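Local coordinates for protein UDP-glucose:anthocyanidin 3-O-glucosyltransferase (Clitoria ternatea, PDB 4REL) that belongs to the UDP-glycosyltransferase family of plants and adopts the two-domain GT-B fold, each domain built round a parallel Rossmann-like sheet, at residues Q5-F10 with T35-I40; L24-A29 with H54-I59; R60-S65 with E98-E103; V108-A113 with E441-S446. One frame throughout, in Å; residues are numbered along the deposited sequence. Where two conformers were deposited one is given.

Interaction 1: residues Q5-F10 with T35-I40; sequences QHVAIF and TSFSFI. With ACT (acetate ion), chain G.
Thr35 lays OG1 and CG2 against CB of Gln5 where strand 36-40 comes in beside strand 6-10. The two strands run parallel, joined through helix 18-31 as a beta-alpha-beta crossover in the Rossmann-like N-terminal domain. Gln5 bends away, its NE2 held by Ser446 O. Ser36 begins the ladder: its N donates to Gln5 O at 3.0 Å, and its O accepts Val7 N at 2.8 Å. Ser36 OG, on the opposite face from Phe37, has Gln106 OE1 and an acetate O (2.7 Å) competing for its one proton. Phe37 points the same way as Val7 beside it, CD1 lying 3.8 Å from Val7 CB, while Ile9 CD1 comes up at the ring's edge. Ser38 is bonded to strand 6-10 three times: N to Val7 O, O from Ile9 N, and OG to His6 NE2 at 2.7 Å. His6 CG stands anti to its backbone N (chi1 178°), and a second bond, from ND1 to Gln106 O, fixes the rotation of the imidazole. Phe39 crosses Ile9 at about a right angle, its CD1 3.9 Å from Ile9 CG2, on the face that also carries Val7 and Phe37 and is covered by helix 18-31. Ile40 N closes the ladder on Ile9 O at 2.9 Å, and Ile40 CD1 rests 3.6 Å from CE1 of Phe10.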
loop_
_atom_site.group_PDB
_atom_site.type_symbol
_atom_site.label_atom_id
_atom_site.label_comp_id
_atom_site.label_asym_id
_atom_site.label_seq_id
_atom_site.Cartn_x
_atom_site.Cartn_y
_atom_site.Cartn_z
ATOM N N GLN A 5 -0.067 -14.058 27.075
ATOM C CA GLN A 5 -0.527 -13.233 25.946
ATOM C C GLN A 5 -0.040 -13.828 24.627
ATOM O O GLN A 5 1.146 -14.139 24.460
ATOM C CB GLN A 5 -0.057 -11.781 26.073
ATOM C CG GLN A 5 -0.546 -11.061 27.340
ATOM C CD GLN A 5 -2.013 -11.315 27.627
ATOM O OE1 GLN A 5 -2.359 -12.198 28.415
ATOM N NE2 GLN A 5 -2.885 -10.545 26.989
ATOM N N HIS A 6 -0.962 -13.990 23.687
ATOM C CA HIS A 6 -0.650 -14.695 22.450
ATOM C C HIS A 6 -1.466 -14.118 21.307
ATOM O O HIS A 6 -2.677 -14.330 21.225
ATOM C CB HIS A 6 -0.927 -16.193 22.612
ATOM C CG HIS A 6 -0.676 -17.005 21.369
ATOM N ND1 HIS A 6 -1.144 -18.290 21.219
ATOM C CD2 HIS A 6 0.024 -16.719 20.246
ATOM C CE1 HIS A 6 -0.771 -18.756 20.034
ATOM N NE2 HIS A 6 -0.064 -17.823 19.427
ATOM N N VAL A 7 -0.783 -13.406 20.416
ATOM C CA VAL A 7 -1.437 -12.727 19.312
ATOM C C VAL A 7 -1.276 -13.572 18.050
ATOM O O VAL A 7 -0.162 -13.978 17.694
ATOM C CB VAL A 7 -0.803 -11.342 19.086
ATOM C CG1 VAL A 7 -1.506 -10.598 17.960
ATOM C CG2 VAL A 7 -0.865 -10.535 20.370
ATOM N N ALA A 8 -2.390 -13.866 17.383
ATOM C CA ALA A 8 -2.323 -14.544 16.097
ATOM C C ALA A 8 -2.492 -13.486 15.035
ATOM O O ALA A 8 -3.334 -12.598 15.179
ATOM C CB ALA A 8 -3.414 -15.589 15.980
ATOM N N ILE A 9 -1.698 -13.585 13.966
ATOM C CA ILE A 9 -1.694 -12.572 12.924
ATOM C C ILE A 9 -1.972 -13.203 11.574
ATOM O O ILE A 9 -1.317 -14.183 11.195
ATOM C CB ILE A 9 -0.342 -11.828 12.875
ATOM C CG1 ILE A 9 -0.065 -11.140 14.222
ATOM C CG2 ILE A 9 -0.345 -10.786 11.755
ATOM C CD1 ILE A 9 0.956 -11.871 15.080
ATOM N N PHE A 10 -2.951 -12.644 10.860
ATOM C CA PHE A 10 -3.307 -13.110 9.510
ATOM C C PHE A 10 -3.079 -12.024 8.471
ATOM O O PHE A 10 -3.929 -11.151 8.304
ATOM C CB PHE A 10 -4.789 -13.534 9.444
ATOM C CG PHE A 10 -5.144 -14.685 10.361
ATOM C CD1 PHE A 10 -4.908 -16.000 9.975
ATOM C CD2 PHE A 10 -5.734 -14.442 11.597
ATOM C CE1 PHE A 10 -5.238 -17.061 10.817
ATOM C CE2 PHE A 10 -6.074 -15.491 12.446
ATOM C CZ PHE A 10 -5.826 -16.809 12.050
ATOM N N THR A 35 5.442 -11.596 25.103
ATOM C CA THR A 35 4.194 -11.947 24.431
ATOM C C THR A 35 4.514 -12.734 23.165
ATOM O O THR A 35 5.492 -12.429 22.483
ATOM C CB THR A 35 3.420 -10.672 24.061
ATOM O OG1 THR A 35 3.008 -10.010 25.265
ATOM C CG2 THR A 35 2.192 -10.989 23.223
ATOM N N SER A 36 3.708 -13.756 22.879
ATOM C CA SER A 36 3.891 -14.591 21.692
ATOM C C SER A 36 3.164 -13.983 20.514
ATOM O O SER A 36 2.010 -13.574 20.650
ATOM C CB SER A 36 3.318 -15.987 21.927
ATOM O OG SER A 36 3.986 -16.620 23.013
ATOM N N PHE A 37 3.834 -13.952 19.364
ATOM C CA PHE A 37 3.231 -13.483 18.121
ATOM C C PHE A 37 3.319 -14.597 17.084
ATOM O O PHE A 37 4.408 -15.059 16.737
ATOM C CB PHE A 37 3.928 -12.206 17.628
ATOM C CG PHE A 37 3.720 -11.021 18.542
ATOM C CD1 PHE A 37 2.724 -10.090 18.278
ATOM C CD2 PHE A 37 4.484 -10.867 19.693
ATOM C CE1 PHE A 37 2.512 -9.002 19.123
ATOM C CE2 PHE A 37 4.273 -9.786 20.547
ATOM C CZ PHE A 37 3.288 -8.852 20.259
ATOM N N SER A 38 2.162 -15.034 16.601
ATOM C CA SER A 38 2.103 -16.163 15.689
ATOM C C SER A 38 1.620 -15.675 14.334
ATOM O O SER A 38 0.456 -15.313 14.175
ATOM C CB SER A 38 1.178 -17.247 16.248
ATOM O OG SER A 38 1.727 -17.844 17.431
ATOM N N PHE A 39 2.533 -15.663 13.369
ATOM C CA PHE A 39 2.289 -15.097 12.041
ATOM C C PHE A 39 1.877 -16.230 11.106
ATOM O O PHE A 39 2.650 -17.152 10.845
ATOM C CB PHE A 39 3.574 -14.417 11.547
ATOM C CG PHE A 39 3.364 -13.412 10.452
ATOM C CD1 PHE A 39 3.217 -12.067 10.751
ATOM C CD2 PHE A 39 3.329 -13.809 9.125
ATOM C CE1 PHE A 39 3.037 -11.126 9.750
ATOM C CE2 PHE A 39 3.149 -12.870 8.109
ATOM C CZ PHE A 39 3.002 -11.536 8.423
ATOM N N ILE A 40 0.656 -16.156 10.593
ATOM C CA ILE A 40 0.059 -17.283 9.890
ATOM C C ILE A 40 -0.134 -16.917 8.422
ATOM O O ILE A 40 -1.017 -16.130 8.079
ATOM C CB ILE A 40 -1.302 -17.656 10.517
ATOM C CG1 ILE A 40 -1.127 -18.000 12.003
ATOM C CG2 ILE A 40 -1.946 -18.814 9.763
ATOM C CD1 ILE A 40 -2.448 -18.048 12.794
HETATM C C ACT G . 7.682 -16.027 23.401
HETATM O O ACT G . 6.650 -16.451 22.836
HETATM O OXT ACT G . 8.803 -16.547 23.185
HETATM C CH3 ACT G . 7.544 -14.965 24.459
#

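Interaction 2: residues L24-A29 with H54-I59; sequences LVLKLA and HIPNNI
Ile59 and Pro56 supply the apolar half of this contact, meeting one side of helix 24-29. Ile59 CG1 packs 3.7 Å from Ala29 CB, and its terminal CD1 touches two helix residues, 3.8 Å from Val25 CG1 and 3.7 Å from Leu26 CD2. That same Leu26 methyl touches Pro56 CD at 3.6 Å, the leucine side chain crossing those of both Pro56 and Ile59 at about a right angle. The polar half belongs to Asn58, inside the type I turn from Pro56 to Ile59. With chi1 at 62°, its CG sits between the backbone N and the carbonyl carbon, and the amide comes up against Ala29. ND2 donates to Ala29 O at 3.1 Å, reaching it from the flank of the carbonyl (C=O...N angle 112°). Its stronger bond goes to Thr35 O, so one amide nitrogen ties two backbone carbonyls. A water links the other branch to the helix, donating to Asn58 OD1 at 2.6 Å and only weakly to Ala29 O. The loop leads from helix 43-50 into edge strand 59-64; helix 18-31 packs on Phe37 of strand 36-42 as well as on this loop, with helix 431-445 packed against its Leu28.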
loop_
_atom_site.group_PDB
_atom_site.type_symbol
_atom_site.label_atom_id
_atom_site.label_comp_id
_atom_site.label_asym_id
_atom_site.label_seq_id
_atom_site.Cartn_x
_atom_site.Cartn_y
_atom_site.Cartn_z
ATOM N N LEU A 24 4.672 -4.021 11.433
ATOM C CA LEU A 24 3.929 -3.745 12.663
ATOM C C LEU A 24 4.174 -4.813 13.728
ATOM O O LEU A 24 4.416 -4.501 14.901
ATOM C CB LEU A 24 2.432 -3.629 12.367
ATOM C CG LEU A 24 1.533 -3.461 13.602
ATOM C CD1 LEU A 24 1.801 -2.137 14.303
ATOM C CD2 LEU A 24 0.060 -3.557 13.196
ATOM N N VAL A 25 4.120 -6.078 13.328
ATOM C CA VAL A 25 4.346 -7.175 14.277
ATOM C C VAL A 25 5.758 -7.128 14.870
ATOM O O VAL A 25 5.951 -7.386 16.065
ATOM C CB VAL A 25 4.067 -8.548 13.612
ATOM C CG1 VAL A 25 4.526 -9.696 14.513
ATOM C CG2 VAL A 25 2.576 -8.683 13.299
ATOM N N LEU A 26 6.748 -6.784 14.046
ATOM C CA LEU A 26 8.113 -6.625 14.555
ATOM C C LEU A 26 8.167 -5.560 15.652
ATOM O O LEU A 26 8.834 -5.749 16.672
ATOM C CB LEU A 26 9.093 -6.279 13.426
ATOM C CG LEU A 26 9.460 -7.428 12.486
ATOM C CD1 LEU A 26 10.190 -6.929 11.254
ATOM C CD2 LEU A 26 10.318 -8.468 13.203
ATOM N N LYS A 27 7.469 -4.448 15.447
ATOM C CA LYS A 27 7.457 -3.368 16.443
ATOM C C LYS A 27 6.785 -3.831 17.728
ATOM O O LYS A 27 7.270 -3.558 18.825
ATOM C CB LYS A 27 6.724 -2.132 15.910
ATOM C CG LYS A 27 7.444 -1.411 14.764
ATOM C CD LYS A 27 6.545 -0.335 14.143
ATOM C CE LYS A 27 7.140 0.185 12.840
ATOM N NZ LYS A 27 6.257 1.226 12.231
ATOM N N LEU A 28 5.651 -4.509 17.581
ATOM C CA LEU A 28 4.911 -5.014 18.742
ATOM C C LEU A 28 5.714 -6.081 19.486
ATOM O O LEU A 28 5.712 -6.123 20.718
ATOM C CB LEU A 28 3.562 -5.598 18.310
ATOM C CG LEU A 28 2.572 -4.578 17.736
ATOM C CD1 LEU A 28 1.353 -5.295 17.146
ATOM C CD2 LEU A 28 2.142 -3.575 18.801
ATOM N N ALA A 29 6.377 -6.961 18.739
ATOM C CA ALA A 29 7.158 -8.030 19.357
ATOM C C ALA A 29 8.365 -7.477 20.113
ATOM O O ALA A 29 8.774 -8.023 21.141
ATOM C CB ALA A 29 7.599 -9.036 18.314
ATOM N N HIS A 54 15.988 -12.831 9.442
ATOM C CA HIS A 54 16.016 -13.295 10.832
ATOM C C HIS A 54 14.884 -12.632 11.618
ATOM O O HIS A 54 14.640 -11.432 11.478
ATOM C CB HIS A 54 17.361 -12.981 11.493
ATOM C CG HIS A 54 17.425 -13.347 12.948
ATOM N ND1 HIS A 54 17.229 -12.428 13.956
ATOM C CD2 HIS A 54 17.679 -14.528 13.559
ATOM C CE1 HIS A 54 17.351 -13.029 15.128
ATOM N NE2 HIS A 54 17.625 -14.303 14.914
ATOM N N ILE A 55 14.185 -13.406 12.440
ATOM C CA ILE A 55 13.094 -12.835 13.219
ATOM C C ILE A 55 13.298 -13.070 14.707
ATOM O O ILE A 55 13.914 -14.067 15.093
ATOM C CB ILE A 55 11.730 -13.390 12.777
ATOM C CG1 ILE A 55 11.692 -14.907 12.931
ATOM C CG2 ILE A 55 11.450 -13.000 11.331
ATOM C CD1 ILE A 55 10.330 -15.504 12.664
ATOM N N PRO A 56 12.799 -12.141 15.540
ATOM C CA PRO A 56 12.914 -12.279 16.995
ATOM C C PRO A 56 12.297 -13.569 17.513
ATOM O O PRO A 56 11.456 -14.185 16.852
ATOM C CB PRO A 56 12.144 -11.059 17.533
ATOM C CG PRO A 56 11.398 -10.505 16.378
ATOM C CD PRO A 56 12.202 -10.848 15.168
ATOM N N ASN A 57 12.732 -13.971 18.701
ATOM C CA ASN A 57 12.355 -15.253 19.270
ATOM C C ASN A 57 10.866 -15.387 19.579
ATOM O O ASN A 57 10.331 -16.494 19.590
ATOM C CB ASN A 57 13.183 -15.514 20.529
ATOM C CG ASN A 57 14.670 -15.342 20.290
ATOM O OD1 ASN A 57 15.205 -15.794 19.273
ATOM N ND2 ASN A 57 15.348 -14.679 21.224
ATOM N N ASN A 58 10.192 -14.265 19.813
ATOM C CA ASN A 58 8.769 -14.320 20.152
ATOM C C ASN A 58 7.820 -14.234 18.945
ATOM O O ASN A 58 6.599 -14.151 19.114
ATOM C CB ASN A 58 8.402 -13.296 21.238
ATOM C CG ASN A 58 8.639 -11.855 20.812
ATOM O OD1 ASN A 58 9.542 -11.554 20.023
ATOM N ND2 ASN A 58 7.821 -10.951 21.342
ATOM N N ILE A 59 8.388 -14.258 17.738
ATOM C CA ILE A 59 7.592 -14.377 16.518
ATOM C C ILE A 59 7.815 -15.767 15.932
ATOM O O ILE A 59 8.960 -16.199 15.738
ATOM C CB ILE A 59 7.961 -13.317 15.454
ATOM C CG1 ILE A 59 7.708 -11.907 15.995
ATOM C CG2 ILE A 59 7.162 -13.561 14.185
ATOM C CD1 ILE A 59 8.087 -10.785 15.018
HETATM O O HOH W 1 11.034 -9.382 19.945
#

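Interaction 3: residues R60-S65 with E98-E103; sequences RVFTIS and ELAVAE. With ACT (acetate ion), chain G.
The ring of Phe62 lies with one face on the backbone of helix 98-103, with main-chain atoms under it. Ala100 CA stands 3.9 Å from the ring centroid and 21° off the normal, a CH-pi contact, and Leu99 C lies over the same face; both are displaced toward the rim. The CB bond of Phe62 already heads toward the helix, and chi1 of -56° sets CG anti to the carbonyl carbon, beside the backbone N. Around the ring, Ala100 CB meets CE2 at 3.8 Å, Leu99 CB approaches CD1 at 3.7 Å, and Glu103 CB closes on the edge at CE1 and CZ. Leu99 slides past the phenylalanine in the opposite direction, and its CD1 comes 3.6 Å from Thr63 O. Arg60 extends across Glu103 at about a right angle and touches it through methylene groups, CD to CG at 3.8 Å. Glu103 was modelled in two conformations, so its placing from CG outward is uncertain; in one conformer its OE2 lies too far from Arg60 NE for a salt bridge. The guanidinium instead holds an acetate, probably from the crystallisation liquor, at its edge: NH1 donates to the acetate O at 2.8 Å and NH2 to OXT at 2.9 Å. Strand 60-64 runs at 144° to the helix, their axes 8.8 Å apart, and is one edge strand of the N-terminal sheet. Helix 89-104 lies on one face of that sheet, where Ala100 also meets Ser38 of strand 36-42, while helix 43-50 meets Val61 of the edge strand.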
loop_
_atom_site.group_PDB
_atom_site.type_symbol
_atom_site.label_atom_id
_atom_site.label_comp_id
_atom_site.label_asym_id
_atom_site.label_seq_id
_atom_site.Cartn_x
_atom_site.Cartn_y
_atom_site.Cartn_z
ATOM N N ARG A 60 6.726 -16.481 15.679
ATOM C CA ARG A 60 6.814 -17.810 15.091
ATOM C C ARG A 60 5.955 -17.815 13.850
ATOM O O ARG A 60 4.914 -17.163 13.819
ATOM C CB ARG A 60 6.321 -18.869 16.074
ATOM C CG ARG A 60 7.215 -19.001 17.299
ATOM C CD ARG A 60 6.557 -19.800 18.417
ATOM N NE ARG A 60 7.398 -19.791 19.621
ATOM C CZ ARG A 60 7.323 -18.874 20.583
ATOM N NH1 ARG A 60 6.434 -17.896 20.503
ATOM N NH2 ARG A 60 8.136 -18.940 21.633
ATOM N N VAL A 61 6.384 -18.564 12.839
ATOM C CA VAL A 61 5.704 -18.538 11.547
ATOM C C VAL A 61 5.000 -19.862 11.291
ATOM O O VAL A 61 5.584 -20.933 11.479
ATOM C CB VAL A 61 6.705 -18.237 10.425
ATOM C CG1 VAL A 61 6.025 -18.318 9.060
ATOM C CG2 VAL A 61 7.311 -16.857 10.636
ATOM N N PHE A 62 3.733 -19.788 10.888
ATOM C CA PHE A 62 2.951 -20.988 10.601
ATOM C C PHE A 62 2.369 -20.925 9.204
ATOM O O PHE A 62 2.209 -19.838 8.640
ATOM C CB PHE A 62 1.857 -21.176 11.658
ATOM C CG PHE A 62 2.401 -21.234 13.060
ATOM C CD1 PHE A 62 2.948 -22.405 13.549
ATOM C CD2 PHE A 62 2.410 -20.103 13.870
ATOM C CE1 PHE A 62 3.482 -22.458 14.820
ATOM C CE2 PHE A 62 2.942 -20.152 15.151
ATOM C CZ PHE A 62 3.476 -21.330 15.627
ATOM N N THR A 63 2.068 -22.091 8.643
ATOM C CA THR A 63 1.630 -22.168 7.249
ATOM C C THR A 63 0.237 -22.773 7.098
ATOM O O THR A 63 -0.045 -23.849 7.631
ATOM C CB THR A 63 2.610 -23.009 6.426
ATOM O OG1 THR A 63 3.927 -22.447 6.524
ATOM C CG2 THR A 63 2.189 -23.060 4.960
ATOM N N ILE A 64 -0.619 -22.084 6.347
ATOM C CA ILE A 64 -1.944 -22.603 6.001
ATOM C C ILE A 64 -2.099 -22.709 4.479
ATOM O O ILE A 64 -1.231 -22.261 3.722
ATOM C CB ILE A 64 -3.077 -21.747 6.585
ATOM C CG1 ILE A 64 -2.991 -20.308 6.069
ATOM C CG2 ILE A 64 -3.048 -21.788 8.118
ATOM C CD1 ILE A 64 -4.134 -19.403 6.548
ATOM N N SER A 65 -3.201 -23.305 4.036
ATOM C CA SER A 65 -3.434 -23.508 2.599
ATOM C C SER A 65 -3.587 -22.201 1.816
ATOM O O SER A 65 -4.136 -21.226 2.330
ATOM C CB SER A 65 -4.695 -24.354 2.388
ATOM O OG SER A 65 -4.960 -24.518 1.000
ATOM N N GLU A 98 -4.618 -23.577 15.299
ATOM C CA GLU A 98 -4.268 -24.861 15.920
ATOM C C GLU A 98 -2.757 -25.025 16.003
ATOM O O GLU A 98 -2.222 -25.317 17.070
ATOM C CB GLU A 98 -4.894 -26.041 15.158
ATOM C CG GLU A 98 -4.410 -27.381 15.669
ATOM C CD GLU A 98 -4.557 -28.494 14.643
ATOM O OE1 GLU A 98 -5.453 -28.430 13.761
ATOM O OE2 GLU A 98 -3.747 -29.432 14.711
ATOM N N LEU A 99 -2.065 -24.830 14.883
ATOM C CA LEU A 99 -0.602 -24.923 14.874
ATOM C C LEU A 99 0.047 -23.973 15.884
ATOM O O LEU A 99 1.001 -24.336 16.573
ATOM C CB LEU A 99 -0.071 -24.627 13.467
ATOM C CG LEU A 99 -0.526 -25.612 12.402
ATOM C CD1 LEU A 99 -0.051 -25.140 11.034
ATOM C CD2 LEU A 99 0.010 -27.004 12.703
ATOM N N ALA A 100 -0.473 -22.751 15.974
ATOM C CA ALA A 100 0.071 -21.744 16.892
ATOM C C ALA A 100 -0.154 -22.129 18.355
ATOM O O ALA A 100 0.737 -21.997 19.211
ATOM C CB ALA A 100 -0.528 -20.382 16.590
ATOM N N VAL A 101 -1.343 -22.630 18.638
ATOM C CA VAL A 101 -1.677 -23.036 19.993
ATOM C C VAL A 101 -0.838 -24.255 20.381
ATOM O O VAL A 101 -0.338 -24.339 21.501
ATOM C CB VAL A 101 -3.197 -23.307 20.116
ATOM C CG1 VAL A 101 -3.511 -24.001 21.427
ATOM C CG2 VAL A 101 -3.978 -21.991 19.996
ATOM N N ALA A 102 -0.653 -25.185 19.446
ATOM C CA ALA A 102 0.119 -26.392 19.743
ATOM C C ALA A 102 1.588 -26.066 20.038
ATOM O O ALA A 102 2.186 -26.642 20.947
ATOM C CB ALA A 102 0.010 -27.409 18.602
ATOM N N GLU A 103 2.164 -25.124 19.293
ATOM C CA GLU A 103 3.577 -24.788 19.460
ATOM C C GLU A 103 3.820 -23.965 20.721
ATOM O O GLU A 103 4.761 -24.227 21.485
ATOM C CB GLU A 103 4.108 -24.042 18.227
ATOM C CG GLU A 103 5.532 -23.490 18.374
ATOM C CD GLU A 103 6.582 -24.577 18.524
ATOM O OE1 GLU A 103 6.283 -25.746 18.213
ATOM O OE2 GLU A 103 7.712 -24.266 18.953
HETATM C C ACT G . 7.682 -16.027 23.401
HETATM O O ACT G . 6.650 -16.451 22.836
HETATM O OXT ACT G . 8.803 -16.547 23.185
HETATM C CH3 ACT G . 7.544 -14.965 24.459
#

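Interaction 4: residues V108-A113 with E441-S446; sequences VTCIIA and EVISSS
Thr109, in the loop leading into strand 110-113, meets Ser446, the last residue of the chain, with their CA atoms 5.7 Å apart at the end of helix 441-445. Their hydroxyls join directly: Thr109 OG1 donates to Ser446 OG at 3.2 Å, and Ser446 OG in turn donates to Ile443 O at 2.8 Å. Because Thr109 OG1 also accepts the backbone N-H of His6, the bonds form a chain from strand 6-10 through two side chains to the final turn of the helix. Ser446 has OG between its backbone N and carbonyl carbon (chi1 72°), a position that lets the hydroxyl reach Ile443 O; its CB presses to 3.2 Å of Thr109 O. In GT-B glycosyltransferases of this family the last helix crosses back from the C-terminal domain onto the N-terminal one, and helix 431-445 matches that arrangement. The apolar contacts are looser. Cys110 SG lies 4.3 Å from Ile443 CG1, and Ile112 CD1 the same distance from Ile443 CD1, while Cys110 CB lies 3.7 Å from Ser446 OG. Ile443 O also accepts NE2 of Gln5.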
loop_
_atom_site.group_PDB
_atom_site.type_symbol
_atom_site.label_atom_id
_atom_site.label_comp_id
_atom_site.label_asym_id
_atom_site.label_seq_id
_atom_site.Cartn_x
_atom_site.Cartn_y
_atom_site.Cartn_z
ATOM N N VAL A 108 -4.909 -18.435 22.014
ATOM C CA VAL A 108 -4.840 -17.094 21.440
ATOM C C VAL A 108 -5.664 -16.105 22.270
ATOM O O VAL A 108 -6.781 -16.413 22.701
ATOM C CB VAL A 108 -5.314 -17.117 19.977
ATOM C CG1 VAL A 108 -5.488 -15.699 19.425
ATOM C CG2 VAL A 108 -4.325 -17.897 19.131
ATOM N N THR A 109 -5.112 -14.919 22.521
ATOM C CA THR A 109 -5.830 -13.910 23.305
ATOM C C THR A 109 -6.262 -12.700 22.480
ATOM O O THR A 109 -7.048 -11.876 22.951
ATOM C CB THR A 109 -5.001 -13.427 24.497
ATOM O OG1 THR A 109 -3.770 -12.875 24.024
ATOM C CG2 THR A 109 -4.689 -14.595 25.429
ATOM N N CYS A 110 -5.760 -12.596 21.249
ATOM C CA CYS A 110 -6.012 -11.426 20.427
ATOM C C CYS A 110 -5.653 -11.773 18.985
ATOM O O CYS A 110 -4.708 -12.519 18.746
ATOM C CB CYS A 110 -5.159 -10.252 20.928
ATOM S SG CYS A 110 -5.426 -8.700 20.049
ATOM N N ILE A 111 -6.420 -11.263 18.024
ATOM C CA ILE A 111 -6.088 -11.455 16.620
ATOM C C ILE A 111 -5.856 -10.107 15.965
ATOM O O ILE A 111 -6.635 -9.170 16.170
ATOM C CB ILE A 111 -7.194 -12.229 15.865
ATOM C CG1 ILE A 111 -7.212 -13.692 16.354
ATOM C CG2 ILE A 111 -6.952 -12.193 14.347
ATOM C CD1 ILE A 111 -8.312 -14.544 15.746
ATOM N N ILE A 112 -4.762 -10.006 15.210
ATOM C CA ILE A 112 -4.552 -8.879 14.305
ATOM C C ILE A 112 -4.622 -9.448 12.908
ATOM O O ILE A 112 -3.958 -10.430 12.592
ATOM C CB ILE A 112 -3.176 -8.218 14.480
ATOM C CG1 ILE A 112 -3.016 -7.676 15.895
ATOM C CG2 ILE A 112 -2.983 -7.070 13.479
ATOM C CD1 ILE A 112 -1.642 -7.130 16.161
ATOM N N ALA A 113 -5.424 -8.833 12.057
ATOM C CA ALA A 113 -5.552 -9.331 10.699
ATOM C C ALA A 113 -5.649 -8.198 9.704
ATOM O O ALA A 113 -6.222 -7.143 9.989
ATOM C CB ALA A 113 -6.769 -10.236 10.579
ATOM N N GLU A 441 -1.336 -1.691 24.655
ATOM C CA GLU A 441 -2.139 -1.986 25.837
ATOM C C GLU A 441 -3.369 -2.831 25.500
ATOM O O GLU A 441 -3.807 -3.619 26.323
ATOM C CB GLU A 441 -2.544 -0.723 26.615
ATOM C CG GLU A 441 -1.494 0.390 26.723
ATOM C CD GLU A 441 -0.073 -0.075 27.023
ATOM O OE1 GLU A 441 0.117 -1.022 27.816
ATOM O OE2 GLU A 441 0.867 0.542 26.468
ATOM N N VAL A 442 -3.910 -2.703 24.291
ATOM C CA VAL A 442 -5.007 -3.598 23.903
ATOM C C VAL A 442 -4.521 -5.049 23.961
ATOM O O VAL A 442 -5.195 -5.939 24.492
ATOM C CB VAL A 442 -5.553 -3.288 22.501
ATOM C CG1 VAL A 442 -6.470 -4.406 22.026
ATOM C CG2 VAL A 442 -6.298 -1.967 22.512
ATOM N N ILE A 443 -3.325 -5.272 23.432
ATOM C CA ILE A 443 -2.729 -6.598 23.412
ATOM C C ILE A 443 -2.397 -7.089 24.824
ATOM O O ILE A 443 -2.654 -8.247 25.158
ATOM C CB ILE A 443 -1.486 -6.607 22.525
ATOM C CG1 ILE A 443 -1.902 -6.423 21.067
ATOM C CG2 ILE A 443 -0.704 -7.912 22.698
ATOM C CD1 ILE A 443 -0.778 -5.949 20.161
ATOM N N SER A 444 -1.846 -6.215 25.661
ATOM C CA SER A 444 -1.507 -6.627 27.026
ATOM C C SER A 444 -2.744 -6.817 27.919
ATOM O O SER A 444 -2.693 -7.555 28.904
ATOM C CB SER A 444 -0.479 -5.688 27.675
ATOM O OG SER A 444 -1.006 -4.397 27.901
ATOM N N SER A 445 -3.853 -6.172 27.559
ATOM C CA SER A 445 -5.090 -6.257 28.347
ATOM C C SER A 445 -5.967 -7.435 27.935
ATOM O O SER A 445 -6.879 -7.823 28.676
ATOM C CB SER A 445 -5.902 -4.960 28.236
ATOM O OG SER A 445 -5.270 -3.904 28.933
ATOM N N SER A 446 -5.684 -7.999 26.764
ATOM C CA SER A 446 -6.486 -9.085 26.206
ATOM C C SER A 446 -6.344 -10.382 27.000
ATOM O O SER A 446 -5.438 -10.544 27.826
ATOM C CB SER A 446 -6.139 -9.317 24.725
ATOM O OG SER A 446 -4.856 -9.918 24.560
ATOM O OXT SER A 446 -7.153 -11.301 26.845
HETATM O O HOH W 2 -8.647 -12.108 25.081
#

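All four contacts belong to the N-terminal sheet and its coverings. Interaction 1, deep in the sheet, relies on a regular backbone ladder; interaction 3, a surface contact at the edge strand, has none between its segments and depends on an aromatic face laid over a helix. Interaction 2 is a helix-to-loop contact and interaction 4 a helix-to-strand-end contact, both buried on the face bearing Val7 and Phe37; they meet where Leu28 CD1 packs against Ile112 and Ile443, and each adds side-chain hydrogen bonds to its apolar packing. Interactions 1 and 3 share the opposite face at Ser38 and the same acetate. Sequence separation sets interaction 4 apart: it brings the chain's C-terminus against the start of strand 110-114.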